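Local coordinates for cell shape-determining protein MreC (Listeria monocytogenes, PDB 2J5U) that probably takes part in forming and maintaining the shape of the bacterial cell, at residues D63-Y68 / F185-F190; A137-K142 / Q174-S179; E143-I148 / Q163-M168; L159-L164 / Q206-K211. All blocks are in the same frame, centred on the assembly; numbering follows the deposited sequence.

How the contacts relate
Helix 31-58 leads into the loop 63-68, which meets 185-190 in contact 1. This contact closes the longest loop of the four, and contacts 2 and 3 both lie within it. In contact 2, strand 135-139 pairs with strand 175-178 and shuts the second six-stranded barrel. Contact 3 lies inside that smaller loop, at the open end of hairpin 145-153/158-165. Contact 4 starts on strand 158-165, where contact 3 ends, and both use Gln163 and Leu164. It runs on to strand 205-212, so it crosses contacts 1 and 2. Contacts 2, 3 and 4 tie together one barrel, and contact 1 ties that barrel to the loop after the helix.

Contact 1 of 4, residues D63-Y68 / F185-F190; sequences DSIRDY and FPAGIF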
# COMPACT_ATOMS: atom_id res chain seq x y z
N ASP A 63 -54.78 -18.05 -1.68
CA ASP A 63 -55.96 -18.16 -2.52
C ASP A 63 -55.66 -17.91 -3.98
O ASP A 63 -56.19 -16.98 -4.59
CB ASP A 63 -57.03 -17.16 -2.05
CG ASP A 63 -57.46 -17.41 -0.61
OD1 ASP A 63 -57.86 -18.56 -0.30
OD2 ASP A 63 -57.40 -16.47 0.21
N SER A 64 -54.80 -18.75 -4.54
CA SER A 64 -54.43 -18.63 -5.94
C SER A 64 -55.66 -18.95 -6.80
O SER A 64 -56.69 -19.41 -6.31
CB SER A 64 -53.30 -19.59 -6.30
OG SER A 64 -53.81 -20.90 -6.49
N ILE A 65 -55.52 -18.72 -8.10
CA ILE A 65 -56.59 -18.94 -9.04
C ILE A 65 -57.09 -20.38 -9.12
O ILE A 65 -58.19 -20.62 -9.60
CB ILE A 65 -56.14 -18.46 -10.44
CG1 ILE A 65 -57.21 -17.56 -11.06
CG2 ILE A 65 -55.80 -19.64 -11.32
CD1 ILE A 65 -58.52 -18.21 -11.26
N ARG A 66 -56.32 -21.36 -8.65
CA ARG A 66 -56.79 -22.75 -8.75
C ARG A 66 -57.41 -23.37 -7.50
O ARG A 66 -57.94 -24.47 -7.57
CB ARG A 66 -55.66 -23.67 -9.20
CG ARG A 66 -54.49 -22.96 -9.82
CD ARG A 66 -53.46 -23.96 -10.29
NE ARG A 66 -54.00 -24.86 -11.29
CZ ARG A 66 -54.15 -26.17 -11.10
NH1 ARG A 66 -54.65 -26.93 -12.07
NH2 ARG A 66 -53.80 -26.71 -9.93
N ASP A 67 -57.34 -22.68 -6.36
CA ASP A 67 -57.88 -23.24 -5.13
C ASP A 67 -59.40 -23.24 -5.03
O ASP A 67 -60.07 -22.40 -5.62
CB ASP A 67 -57.27 -22.51 -3.93
CG ASP A 67 -55.76 -22.66 -3.86
OD1 ASP A 67 -55.28 -23.78 -4.15
OD2 ASP A 67 -55.05 -21.69 -3.51
N TYR A 68 -59.94 -24.19 -4.27
CA TYR A 68 -61.39 -24.27 -4.09
C TYR A 68 -61.83 -25.26 -3.01
O TYR A 68 -61.10 -26.19 -2.66
CB TYR A 68 -62.05 -24.66 -5.41
CG TYR A 68 -61.71 -26.05 -5.89
CD1 TYR A 68 -60.79 -26.24 -6.91
CD2 TYR A 68 -62.27 -27.17 -5.29
CE1 TYR A 68 -60.43 -27.51 -7.33
CE2 TYR A 68 -61.92 -28.45 -5.69
CZ TYR A 68 -61.00 -28.62 -6.71
OH TYR A 68 -60.62 -29.89 -7.08
N PHE A 185 -65.16 -19.27 -11.67
CA PHE A 185 -64.79 -20.69 -11.54
C PHE A 185 -63.33 -20.76 -11.16
O PHE A 185 -62.58 -19.82 -11.42
CB PHE A 185 -64.93 -21.43 -12.87
CG PHE A 185 -66.34 -21.61 -13.35
CD1 PHE A 185 -66.57 -22.10 -14.63
CD2 PHE A 185 -67.42 -21.37 -12.53
CE1 PHE A 185 -67.86 -22.36 -15.09
CE2 PHE A 185 -68.72 -21.62 -12.96
CZ PHE A 185 -68.94 -22.11 -14.25
N PRO A 186 -62.91 -21.85 -10.51
CA PRO A 186 -61.49 -21.95 -10.17
C PRO A 186 -60.90 -22.38 -11.50
O PRO A 186 -61.62 -22.92 -12.35
CB PRO A 186 -61.46 -23.07 -9.14
CG PRO A 186 -62.59 -23.94 -9.58
CD PRO A 186 -63.67 -22.92 -9.85
N ALA A 187 -59.62 -22.13 -11.73
CA ALA A 187 -59.04 -22.54 -13.00
C ALA A 187 -58.55 -23.98 -12.92
O ALA A 187 -58.34 -24.51 -11.83
CB ALA A 187 -57.91 -21.61 -13.38
N GLY A 188 -58.41 -24.62 -14.08
CA GLY A 188 -57.92 -25.98 -14.09
C GLY A 188 -58.94 -27.11 -14.14
O GLY A 188 -58.55 -28.27 -14.18
N ILE A 189 -60.22 -26.80 -14.14
CA ILE A 189 -61.19 -27.88 -14.21
C ILE A 189 -61.22 -28.37 -15.64
O ILE A 189 -61.32 -27.57 -16.57
CB ILE A 189 -62.60 -27.42 -13.79
CG1 ILE A 189 -62.68 -27.21 -12.28
CG2 ILE A 189 -63.61 -28.51 -14.13
CD1 ILE A 189 -61.55 -26.44 -11.70
N PHE A 190 -61.11 -29.68 -15.83
CA PHE A 190 -61.12 -30.26 -17.18
C PHE A 190 -62.50 -30.10 -17.84
O PHE A 190 -63.53 -30.39 -17.24
CB PHE A 190 -60.75 -31.75 -17.14
CG PHE A 190 -60.69 -32.40 -18.50
CD1 PHE A 190 -59.75 -32.00 -19.44
CD2 PHE A 190 -61.60 -33.40 -18.85
CE1 PHE A 190 -59.71 -32.58 -20.73
CE2 PHE A 190 -61.57 -33.98 -20.13
CZ PHE A 190 -60.62 -33.57 -21.07
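Ile65 and Arg66 meet Ala187 where a type I beta turn, Ser64 to Asp67, faces the loop before strand 190-199. The turn follows helix 31-58 and leads into strand 68-77 of the first barrel. The loop 185-190 belongs to the second barrel, so the contact joins both parts of the fold.

One backbone hydrogen bond carries the polar part. Ala187 N gives its hydrogen to Ile65 O at 3.0 Å. The bond is nearly straight, 172° at the hydrogen, but the donor sits 30° out of the carbonyl plane. Within the turn, weak bonds run from Ser64 N and Ser64 OG to Asp67 OD2 and from Arg66 N to Ser64 OG.

The apolar part has two patches. In one, the CG2 branch of Ile65 presses on Ala187 CB at 3.5 Å. In the other, Tyr68 leans obliquely against Pro186, with its CD1 atom 3.9 Å from Pro186 CB. Leu225 of strand 221-227 also touches both Tyr68 and Pro186.

Backbone atoms of the second loop meet the arginine. Arg66 CB lies 3.8 Å from Ala187 O. The chain then bends at chi3, and the guanidinium also has a long, weak ion pair with Asp47 of a second subunit. Gly188 has a positive phi, 96°, a backbone shape that suits a residue without a side chain. Its CA lies 4.0 Å from Arg66 NH1.

Contact 2 of 4, residues A137-K142 / Q174-S179; sequences AKVQGK and QKVVTS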
# COMPACT_ATOMS: atom_id res chain seq x y z
N ALA A 137 -62.27 -20.38 -20.96
CA ALA A 137 -61.43 -21.55 -21.02
C ALA A 137 -60.04 -21.33 -21.59
O ALA A 137 -59.77 -20.34 -22.28
CB ALA A 137 -62.13 -22.65 -21.84
N LYS A 138 -59.18 -22.30 -21.31
CA LYS A 138 -57.81 -22.31 -21.76
C LYS A 138 -57.50 -23.64 -22.45
O LYS A 138 -57.93 -24.71 -21.99
CB LYS A 138 -56.87 -22.13 -20.56
CG LYS A 138 -55.42 -21.96 -20.95
CD LYS A 138 -54.55 -21.77 -19.73
CE LYS A 138 -54.58 -23.00 -18.86
NZ LYS A 138 -53.71 -22.83 -17.66
N VAL A 139 -56.79 -23.57 -23.58
CA VAL A 139 -56.38 -24.76 -24.31
C VAL A 139 -54.92 -25.00 -23.94
O VAL A 139 -54.06 -24.17 -24.26
CB VAL A 139 -56.44 -24.55 -25.83
CG1 VAL A 139 -56.04 -25.83 -26.53
CG2 VAL A 139 -57.81 -24.10 -26.25
N GLN A 140 -54.63 -26.12 -23.28
CA GLN A 140 -53.26 -26.42 -22.89
C GLN A 140 -52.40 -26.78 -24.09
O GLN A 140 -52.81 -27.55 -24.95
CB GLN A 140 -53.23 -27.56 -21.89
CG GLN A 140 -54.08 -27.34 -20.68
CD GLN A 140 -53.94 -28.45 -19.68
OE1 GLN A 140 -53.73 -29.61 -20.05
NE2 GLN A 140 -54.06 -28.12 -18.40
N GLY A 141 -51.21 -26.21 -24.13
CA GLY A 141 -50.29 -26.49 -25.22
C GLY A 141 -48.92 -25.99 -24.84
O GLY A 141 -48.75 -25.43 -23.75
N LYS A 142 -47.93 -26.20 -25.70
CA LYS A 142 -46.58 -25.72 -25.40
C LYS A 142 -46.76 -24.24 -25.09
O LYS A 142 -46.00 -23.64 -24.34
CB LYS A 142 -45.65 -25.92 -26.59
CG LYS A 142 -45.19 -27.37 -26.76
CD LYS A 142 -44.26 -27.53 -27.96
CE LYS A 142 -43.74 -28.97 -28.06
NZ LYS A 142 -42.78 -29.15 -29.18
N GLN A 174 -55.82 -31.81 -27.82
CA GLN A 174 -55.37 -30.88 -26.80
C GLN A 174 -56.47 -30.74 -25.76
O GLN A 174 -57.67 -30.74 -26.09
CB GLN A 174 -55.06 -29.50 -27.40
CG GLN A 174 -53.98 -29.51 -28.46
CD GLN A 174 -53.53 -28.12 -28.84
OE1 GLN A 174 -52.87 -27.43 -28.05
NE2 GLN A 174 -53.89 -27.68 -30.04
N LYS A 175 -56.07 -30.65 -24.50
CA LYS A 175 -57.03 -30.53 -23.42
C LYS A 175 -57.45 -29.09 -23.20
O LYS A 175 -56.68 -28.15 -23.40
CB LYS A 175 -56.43 -31.12 -22.15
CG LYS A 175 -55.86 -32.48 -22.45
CD LYS A 175 -55.81 -33.39 -21.26
CE LYS A 175 -55.18 -34.71 -21.69
NZ LYS A 175 -55.19 -35.69 -20.59
N VAL A 176 -58.72 -28.93 -22.84
CA VAL A 176 -59.30 -27.62 -22.58
C VAL A 176 -59.73 -27.59 -21.12
O VAL A 176 -60.36 -28.52 -20.62
CB VAL A 176 -60.52 -27.37 -23.49
CG1 VAL A 176 -61.18 -26.05 -23.13
CG2 VAL A 176 -60.08 -27.34 -24.94
N VAL A 177 -59.35 -26.52 -20.42
CA VAL A 177 -59.69 -26.39 -19.01
C VAL A 177 -60.23 -25.01 -18.71
O VAL A 177 -60.18 -24.13 -19.56
CB VAL A 177 -58.45 -26.65 -18.11
CG1 VAL A 177 -57.91 -28.04 -18.37
CG2 VAL A 177 -57.38 -25.62 -18.38
N THR A 178 -60.75 -24.82 -17.51
CA THR A 178 -61.29 -23.53 -17.12
C THR A 178 -60.13 -22.59 -16.84
O THR A 178 -59.13 -22.98 -16.23
CB THR A 178 -62.16 -23.65 -15.87
OG1 THR A 178 -61.46 -24.37 -14.86
CG2 THR A 178 -63.45 -24.38 -16.20
N SER A 179 -60.27 -21.35 -17.28
CA SER A 179 -59.24 -20.34 -17.09
C SER A 179 -59.42 -19.55 -15.80
O SER A 179 -58.47 -18.98 -15.27
CB SER A 179 -59.25 -19.36 -18.26
OG SER A 179 -60.43 -18.58 -18.26
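Lys138 and Val177 pair across the seam that closes the second barrel. Strands 135-139 and 175-178 are the two edges of its six-stranded sheet, joined here to close the barrel. They run antiparallel, with 152° between their directions. Lys138 with Val177 is a hydrogen-bonded pair. Ala137 with Thr178 and Val139 with Val176 are non-hydrogen-bonded pairs.

Lys138 N bonds to Val177 O at 2.7 Å, and Val177 N returns a bond to Lys138 O at 2.8 Å. Just past the end of strand 135-139, Gln140 N bonds to Lys175 O at 2.9 Å. Two CA-H...O contacts fill in between them, from Val176 CA to Lys138 O and from Val139 CA to Lys175 O.

One face of the seam carries Val139 and Val176. Their CG2 methyls meet obliquely at 4.2 Å. Val176 CG1 is anti to its backbone N (chi1 175°) and reaches Ala137 CB at 3.8 Å. Strands 158-165 and 190-199 supply further apolar cover on this side, with Leu161 and Leu164 on Val139 and Ile191 on Ala137.

The other face carries Lys138 and Val177, which lie side by side and point the same way. The lysine chain bends at chi3 near the valine, and its NZ goes on to a salt bridge with Asp47 of a second subunit. Lys175 makes a salt bridge to Glu42 of that same subunit. Gln140 crosses Val177 at about a right angle, and its NE2, bonded to Ser43 O of the second subunit, lies 3.9 Å from Val177 CG1.

Contact 3 of 4, residues E143-I148 / Q163-M168; sequences ENAFGI and QLPYDM
Gly147 and Gln163 bring the two backbones nearest, with their CA atoms 5.1 Å apart, on strands whose directions differ by 165°. The strands are antiparallel neighbours, yet none of their hydrogen bonds lies between these two segments. Phe146 O and Gln163 O face each other at 3.4 Å and, both being acceptors, cannot bond. Gln163 has a left-handed backbone (phi 71°), which interrupts the extended course of the strand. Pairing resumes just beyond, where Ile148 bonds to Lys162.

Side chains make the contact instead. Ala145 CB points at the second segment and is touched by two groups. Pro165 brings the CD corner of its ring to 3.9 Å from Ala145 CB. Met168 brings its sulfur, with SD 3.7 Å from the same Ala145 CB. That SD also lies 3.9 Å from Asn144 O. The methionine chain bends at chi3 (-79°), which turns the terminal CE methyl out of line. Phe170, in the loop that follows, also touches Ala145.

At the other end Ile148 and Gln163 lie side by side and point the same way. Ile148 CG1 comes within 4.0 Å of Gln163 OE1.

Phe146 points away from the second segment. Its ring meets Trp83 of a second subunit, and its backbone N bonds to the hydroxyl of Tyr217 there. The same Tyr217 packs on Ala145 and Pro165. Ala145, Pro165 and Met168 thus pack where the beta hairpin 145-153/158-165 opens, at the end away from its turn, and the two strands part.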
# COMPACT_ATOMS: atom_id res chain seq x y z
N GLU A 143 -47.81 -23.68 -25.68
CA GLU A 143 -48.18 -22.29 -25.48
C GLU A 143 -49.69 -22.26 -25.36
O GLU A 143 -50.40 -22.61 -26.31
CB GLU A 143 -47.71 -21.44 -26.65
CG GLU A 143 -46.23 -21.18 -26.63
CD GLU A 143 -45.74 -20.52 -27.90
OE1 GLU A 143 -45.88 -21.14 -28.98
OE2 GLU A 143 -45.23 -19.38 -27.82
N ASN A 144 -50.17 -21.86 -24.20
CA ASN A 144 -51.60 -21.77 -23.91
C ASN A 144 -52.34 -20.73 -24.73
O ASN A 144 -51.77 -19.73 -25.18
CB ASN A 144 -51.78 -21.48 -22.43
CG ASN A 144 -51.25 -22.58 -21.56
OD1 ASN A 144 -51.06 -22.41 -20.36
ND2 ASN A 144 -51.03 -23.74 -22.17
N ALA A 145 -53.63 -20.97 -24.94
CA ALA A 145 -54.49 -20.04 -25.68
C ALA A 145 -55.79 -19.91 -24.87
O ALA A 145 -56.18 -20.85 -24.17
CB ALA A 145 -54.79 -20.57 -27.07
N PHE A 146 -56.44 -18.76 -24.96
CA PHE A 146 -57.66 -18.53 -24.22
C PHE A 146 -58.86 -18.29 -25.12
O PHE A 146 -58.73 -17.79 -26.23
CB PHE A 146 -57.48 -17.36 -23.26
CG PHE A 146 -56.37 -17.58 -22.28
CD1 PHE A 146 -55.04 -17.39 -22.66
CD2 PHE A 146 -56.64 -18.04 -21.00
CE1 PHE A 146 -54.00 -17.66 -21.76
CE2 PHE A 146 -55.61 -18.31 -20.09
CZ PHE A 146 -54.29 -18.12 -20.48
N GLY A 147 -60.04 -18.64 -24.63
CA GLY A 147 -61.24 -18.45 -25.41
C GLY A 147 -62.48 -18.62 -24.57
O GLY A 147 -62.41 -18.79 -23.35
N ILE A 148 -63.63 -18.57 -25.23
CA ILE A 148 -64.90 -18.71 -24.54
C ILE A 148 -65.67 -19.92 -25.06
O ILE A 148 -65.87 -20.07 -26.26
CB ILE A 148 -65.78 -17.47 -24.73
CG1 ILE A 148 -65.00 -16.21 -24.35
CG2 ILE A 148 -67.01 -17.58 -23.87
CD1 ILE A 148 -64.57 -16.16 -22.89
N GLN A 163 -63.13 -17.65 -30.33
CA GLN A 163 -62.12 -16.61 -30.13
C GLN A 163 -60.71 -16.97 -29.76
O GLN A 163 -60.09 -16.29 -28.95
CB GLN A 163 -62.64 -15.61 -29.11
CG GLN A 163 -63.69 -14.74 -29.68
CD GLN A 163 -64.22 -13.76 -28.68
OE1 GLN A 163 -64.98 -14.12 -27.78
NE2 GLN A 163 -63.82 -12.50 -28.83
N LEU A 164 -60.19 -18.04 -30.35
CA LEU A 164 -58.82 -18.43 -30.10
C LEU A 164 -57.99 -17.63 -31.08
O LEU A 164 -58.46 -17.30 -32.17
CB LEU A 164 -58.64 -19.93 -30.34
CG LEU A 164 -59.29 -20.82 -29.29
CD1 LEU A 164 -60.78 -20.63 -29.37
CD2 LEU A 164 -58.94 -22.29 -29.53
N PRO A 165 -56.75 -17.29 -30.71
CA PRO A 165 -55.87 -16.52 -31.60
C PRO A 165 -55.77 -17.16 -32.98
O PRO A 165 -55.59 -18.36 -33.10
CB PRO A 165 -54.54 -16.52 -30.85
CG PRO A 165 -54.60 -17.77 -29.99
CD PRO A 165 -56.03 -17.75 -29.51
N TYR A 166 -55.89 -16.34 -34.02
CA TYR A 166 -55.87 -16.82 -35.40
C TYR A 166 -54.53 -17.33 -35.92
O TYR A 166 -54.49 -18.08 -36.89
CB TYR A 166 -56.35 -15.73 -36.34
CG TYR A 166 -55.30 -14.68 -36.63
CD1 TYR A 166 -54.38 -14.86 -37.68
CD2 TYR A 166 -55.20 -13.53 -35.85
CE1 TYR A 166 -53.39 -13.90 -37.93
CE2 TYR A 166 -54.21 -12.57 -36.10
CZ TYR A 166 -53.31 -12.76 -37.14
OH TYR A 166 -52.35 -11.81 -37.39
N ASP A 167 -53.43 -16.94 -35.28
CA ASP A 167 -52.12 -17.37 -35.75
C ASP A 167 -51.53 -18.56 -35.00
O ASP A 167 -50.48 -19.08 -35.37
CB ASP A 167 -51.16 -16.20 -35.67
CG ASP A 167 -51.21 -15.52 -34.33
OD1 ASP A 167 -50.79 -16.15 -33.33
OD2 ASP A 167 -51.68 -14.37 -34.27
N MET A 168 -52.21 -18.98 -33.94
CA MET A 168 -51.75 -20.12 -33.15
C MET A 168 -52.32 -21.37 -33.83
O MET A 168 -53.38 -21.30 -34.45
CB MET A 168 -52.29 -19.97 -31.73
CG MET A 168 -51.38 -20.48 -30.64
SD MET A 168 -51.81 -19.73 -29.05
CE MET A 168 -51.05 -18.17 -29.24

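Contact 4 of 4, residues L159-L164 / Q206-K211; sequences LELKQL and QTAFIK
Glu160 and Phe209 lie side by side on one face of an antiparallel strand pair and point the same way. Glu160 CG is 3.6 Å from Phe209 CE2, and the carboxylate and ring planes are 30° apart. Lys196 of strand 190-199 adds a cation-pi contact to this ring. Thr207 crosses Glu160 obliquely and brings its methyl CG2 to 3.7 Å from Glu160 OE1. That methyl is anti to the backbone N (chi1 -56° for OG1, which sits beside the N).

The opposite face is apolar. Leu161 and Ile210 cross obliquely, and their CD1 methyls meet at 3.5 Å. Ala208 CB touches both leucines, 4.0 Å from Leu161 CB and 4.2 Å from Leu164 CD2. Ile149, Val139 and Phe170 pack against this layer, which faces the barrel interior.

Paired backbone bonds join the two strands. Leu159 and Ile210 exchange two bonds, as do Leu161 and Ala208. Leu164 and Gln206 pair again after a beta bulge. Two residues, Lys162 and Gln163, lie between the last two pairs on one strand, against one, Thr207, on the other. Here Gln206 N reaches Leu164 O at 2.9 Å, while Leu164 N to Gln206 O is longer, 3.3 Å, with the donor tilted 31° from the carbonyl plane.

Gln206 is buried. Its NE2 bonds to Pro165 O, and its very short approach to Met168 O is doubtful in detail. The contact has an apolar inner face and a mixed outer one, where the Glu160 carboxylate stands beside an aromatic ring and a threonine methyl.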
# COMPACT_ATOMS: atom_id res chain seq x y z
N LEU A 159 -68.94 -28.97 -28.06
CA LEU A 159 -68.93 -27.64 -27.46
C LEU A 159 -68.13 -26.72 -28.38
O LEU A 159 -67.15 -27.16 -28.99
CB LEU A 159 -68.24 -27.70 -26.10
CG LEU A 159 -69.02 -27.64 -24.78
CD1 LEU A 159 -70.51 -27.76 -25.01
CD2 LEU A 159 -68.50 -28.76 -23.87
N GLU A 160 -68.56 -25.46 -28.50
CA GLU A 160 -67.87 -24.48 -29.34
C GLU A 160 -66.90 -23.61 -28.55
O GLU A 160 -67.30 -22.88 -27.65
CB GLU A 160 -68.86 -23.56 -30.04
CG GLU A 160 -69.34 -24.02 -31.40
CD GLU A 160 -69.91 -22.88 -32.23
OE1 GLU A 160 -69.12 -21.97 -32.61
OE2 GLU A 160 -71.13 -22.87 -32.51
N LEU A 161 -65.62 -23.66 -28.89
CA LEU A 161 -64.61 -22.85 -28.23
C LEU A 161 -64.36 -21.70 -29.19
O LEU A 161 -63.73 -21.90 -30.22
CB LEU A 161 -63.32 -23.63 -28.04
CG LEU A 161 -62.51 -23.29 -26.80
CD1 LEU A 161 -61.12 -23.84 -26.97
CD2 LEU A 161 -62.48 -21.79 -26.57
N LYS A 162 -64.85 -20.52 -28.86
CA LYS A 162 -64.71 -19.37 -29.75
C LYS A 162 -63.63 -18.37 -29.33
O LYS A 162 -63.26 -18.26 -28.16
CB LYS A 162 -66.03 -18.60 -29.84
CG LYS A 162 -67.25 -19.43 -30.21
CD LYS A 162 -68.50 -18.57 -30.17
CE LYS A 162 -69.74 -19.37 -30.54
NZ LYS A 162 -70.96 -18.51 -30.49
N GLN A 163 -63.13 -17.65 -30.33
CA GLN A 163 -62.12 -16.61 -30.13
C GLN A 163 -60.71 -16.97 -29.76
O GLN A 163 -60.09 -16.29 -28.95
CB GLN A 163 -62.64 -15.61 -29.11
CG GLN A 163 -63.69 -14.74 -29.68
CD GLN A 163 -64.22 -13.76 -28.68
OE1 GLN A 163 -64.98 -14.12 -27.78
NE2 GLN A 163 -63.82 -12.50 -28.83
N LEU A 164 -60.19 -18.04 -30.35
CA LEU A 164 -58.82 -18.43 -30.10
C LEU A 164 -57.99 -17.63 -31.08
O LEU A 164 -58.46 -17.30 -32.17
CB LEU A 164 -58.64 -19.93 -30.34
CG LEU A 164 -59.29 -20.82 -29.29
CD1 LEU A 164 -60.78 -20.63 -29.37
CD2 LEU A 164 -58.94 -22.29 -29.53
N GLN A 206 -60.04 -18.22 -34.47
CA GLN A 206 -60.32 -19.61 -34.77
C GLN A 206 -61.39 -20.12 -33.83
O GLN A 206 -61.71 -19.49 -32.83
CB GLN A 206 -59.07 -20.48 -34.62
CG GLN A 206 -58.05 -20.33 -35.71
CD GLN A 206 -56.85 -21.22 -35.49
OE1 GLN A 206 -56.89 -22.42 -35.74
NE2 GLN A 206 -55.76 -20.63 -35.01
N THR A 207 -61.96 -21.27 -34.17
CA THR A 207 -62.99 -21.86 -33.34
C THR A 207 -62.70 -23.34 -33.28
O THR A 207 -62.49 -23.98 -34.30
CB THR A 207 -64.38 -21.66 -33.95
OG1 THR A 207 -64.61 -20.26 -34.16
CG2 THR A 207 -65.46 -22.22 -33.02
N ALA A 208 -62.66 -23.88 -32.07
CA ALA A 208 -62.41 -25.30 -31.91
C ALA A 208 -63.71 -25.94 -31.43
O ALA A 208 -64.52 -25.30 -30.76
CB ALA A 208 -61.31 -25.54 -30.90
N PHE A 209 -63.93 -27.18 -31.81
CA PHE A 209 -65.11 -27.89 -31.38
C PHE A 209 -64.59 -28.91 -30.40
O PHE A 209 -63.60 -29.61 -30.67
CB PHE A 209 -65.82 -28.50 -32.58
CG PHE A 209 -66.36 -27.47 -33.51
CD1 PHE A 209 -65.53 -26.85 -34.44
CD2 PHE A 209 -67.67 -27.02 -33.39
CE1 PHE A 209 -66.00 -25.79 -35.22
CE2 PHE A 209 -68.16 -25.97 -34.17
CZ PHE A 209 -67.32 -25.35 -35.08
N ILE A 210 -65.24 -28.98 -29.25
CA ILE A 210 -64.77 -29.83 -28.19
C ILE A 210 -65.69 -30.92 -27.71
O ILE A 210 -66.90 -30.75 -27.60
CB ILE A 210 -64.34 -28.92 -27.03
CG1 ILE A 210 -63.21 -28.02 -27.53
CG2 ILE A 210 -63.92 -29.74 -25.81
CD1 ILE A 210 -62.86 -26.87 -26.61
N LYS A 211 -65.08 -32.07 -27.41
CA LYS A 211 -65.79 -33.22 -26.91
C LYS A 211 -65.76 -33.18 -25.39
O LYS A 211 -64.72 -33.43 -24.78
CB LYS A 211 -65.12 -34.50 -27.39
CG LYS A 211 -65.72 -35.77 -26.82
CD LYS A 211 -64.85 -36.96 -27.16
CE LYS A 211 -65.40 -38.23 -26.50
NZ LYS A 211 -64.50 -39.40 -26.73